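Local coordinates for protein A-adding tRNA nucleotidyltransferase (Aquifex aeolicus, PDB 4WBY) that adds the terminal adenosine to tRNA ending in CC, using ATP and magnesium, to complete the CCA end, at residues 220-223 against 224-228. Residues are numbered along the deposited sequence; the frame is centred on the assembly and turned at random.
Sequences LEIL and ELYRK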
loop_
_atom_site.group_PDB
_atom_site.type_symbol
_atom_site.label_atom_id
_atom_site.label_comp_id
_atom_site.label_asym_id
_atom_site.label_seq_id
_atom_site.Cartn_x
_atom_site.Cartn_y
_atom_site.Cartn_z
ATOM N N LEU A 220 8.651 -4.745 3.155
ATOM C CA LEU A 220 10.041 -4.898 3.592
ATOM C C LEU A 220 11.004 -4.866 2.397
ATOM O O LEU A 220 12.048 -4.220 2.459
ATOM C CB LEU A 220 10.239 -6.188 4.400
ATOM C CG LEU A 220 11.661 -6.380 4.948
ATOM C CD1 LEU A 220 12.159 -5.125 5.678
ATOM C CD2 LEU A 220 11.733 -7.592 5.866
ATOM N N GLU A 221 10.643 -5.536 1.304
ATOM C CA GLU A 221 11.481 -5.494 0.109
ATOM C C GLU A 221 11.559 -4.078 -0.451
ATOM O O GLU A 221 12.607 -3.645 -0.948
ATOM C CB GLU A 221 10.951 -6.447 -0.963
ATOM C CG GLU A 221 11.256 -7.919 -0.698
ATOM C CD GLU A 221 10.272 -8.615 0.227
ATOM O OE1 GLU A 221 9.343 -7.959 0.747
ATOM O OE2 GLU A 221 10.444 -9.840 0.434
ATOM N N ILE A 222 10.447 -3.357 -0.381
ATOM C CA ILE A 222 10.430 -1.980 -0.848
ATOM C C ILE A 222 11.332 -1.118 0.043
ATOM O O ILE A 222 12.087 -0.280 -0.459
ATOM C CB ILE A 222 8.997 -1.426 -0.888
ATOM C CG1 ILE A 222 8.163 -2.206 -1.919
ATOM C CG2 ILE A 222 8.986 0.063 -1.219
ATOM C CD1 ILE A 222 6.659 -1.962 -1.817
ATOM N N LEU A 223 11.272 -1.332 1.357
ATOM C CA LEU A 223 12.155 -0.620 2.277
ATOM C C LEU A 223 13.630 -0.906 1.990
ATOM O O LEU A 223 14.465 -0.014 2.119
ATOM C CB LEU A 223 11.839 -0.970 3.736
ATOM C CG LEU A 223 10.520 -0.379 4.246
ATOM C CD1 LEU A 223 10.208 -0.880 5.656
ATOM C CD2 LEU A 223 10.536 1.145 4.197
ATOM N N GLU A 224 13.961 -2.143 1.618
ATOM C CA GLU A 224 15.343 -2.443 1.239
ATOM C C GLU A 224 15.773 -1.640 0.011
ATOM O O GLU A 224 16.918 -1.198 -0.081
ATOM C CB GLU A 224 15.534 -3.936 0.972
ATOM C CG GLU A 224 15.629 -4.790 2.232
ATOM C CD GLU A 224 17.019 -4.784 2.864
ATOM O OE1 GLU A 224 17.802 -3.831 2.631
ATOM O OE2 GLU A 224 17.326 -5.750 3.596
ATOM N N LEU A 225 14.851 -1.441 -0.932
ATOM C CA LEU A 225 15.142 -0.604 -2.093
ATOM C C LEU A 225 15.261 0.866 -1.674
ATOM O O LEU A 225 16.134 1.583 -2.162
ATOM C CB LEU A 225 14.067 -0.776 -3.178
ATOM C CG LEU A 225 14.068 -2.159 -3.840
ATOM C CD1 LEU A 225 12.783 -2.407 -4.605
ATOM C CD2 LEU A 225 15.276 -2.331 -4.755
ATOM N N TYR A 226 14.391 1.313 -0.765
ATOM C CA TYR A 226 14.516 2.661 -0.223
ATOM C C TYR A 226 15.914 2.863 0.372
ATOM O O TYR A 226 16.547 3.908 0.195
ATOM C CB TYR A 226 13.486 2.931 0.874
ATOM C CG TYR A 226 12.073 3.303 0.468
ATOM C CD1 TYR A 226 11.585 3.110 -0.817
ATOM C CD2 TYR A 226 11.219 3.846 1.415
ATOM C CE1 TYR A 226 10.267 3.463 -1.143
ATOM C CE2 TYR A 226 9.930 4.191 1.113
ATOM C CZ TYR A 226 9.450 4.005 -0.161
ATOM O OH TYR A 226 8.153 4.383 -0.412
ATOM N N ARG A 227 16.377 1.857 1.111
ATOM C CA ARG A 227 17.698 1.905 1.725
ATOM C C ARG A 227 18.796 1.962 0.659
ATOM O O ARG A 227 19.686 2.817 0.714
ATOM C CB ARG A 227 17.901 0.698 2.644
ATOM C CG ARG A 227 19.181 0.748 3.462
ATOM C CD ARG A 227 19.209 -0.357 4.507
ATOM N NE ARG A 227 19.420 -1.682 3.923
ATOM C CZ ARG A 227 20.613 -2.248 3.766
ATOM N NH1 ARG A 227 21.709 -1.600 4.132
ATOM N NH2 ARG A 227 20.708 -3.459 3.234
ATOM N N LYS A 228 18.722 1.056 -0.315
ATOM C CA LYS A 228 19.713 0.991 -1.386
ATOM C C LYS A 228 19.889 2.324 -2.114
ATOM O O LYS A 228 21.020 2.715 -2.433
ATOM C CB LYS A 228 19.329 -0.098 -2.390
ATOM C CG LYS A 228 20.286 -0.246 -3.567
ATOM C CD LYS A 228 19.897 -1.433 -4.437
ATOM C CE LYS A 228 20.798 -1.555 -5.655
ATOM N NZ LYS A 228 20.612 -2.845 -6.377
#
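Helix 219-228 is a short alpha-helix of the nucleotidyltransferase part of the protein, and the contact spans about two and a half turns of it, where I222 and L223 meet Y226. Four successive i to i+4 backbone bonds join the two segments, from E224 N to L220 O through R227 N to L223 O. The bond from Y226 N to I222 O is 2.8 Å long and close to straight at 161°.

Two aliphatic side chains lie against the Y226 ring. I222 runs alongside it, pointing the same way, and its CG2 methyl meets Y226 CE1 at 3.6 Å. That methyl is the branch anti to the backbone N, while CG1 sits beside the N (chi1 -64°). L223 comes to the ring at a slant, with its CD2 3.9 Å from Y226 CD2, the ring carbon across from CE1.

E224 and R227 form an i to i+3 salt bridge along the helix. R227 NE and NH2 both donate to the single oxygen E224 OE1, each at 3.0 Å. The oxygen lies nearly in the guanidinium plane, and NH2 takes its syn lone pair. A bend at chi3 (72°) turns the arginine back to the carboxylate. The hydroxyl of Y250 is hydrogen-bonded to the other oxygen, E224 OE2, so both carboxylate oxygens have partners.

The faces of the helix meet different neighbours. L225 and Y226 pack on helix 165-177, where Y226 touches L171 of the ATP-binding segment. L220, E224 and R227 face helix 243-262, and L223 reaches Y274 and L278 of helix 271-278.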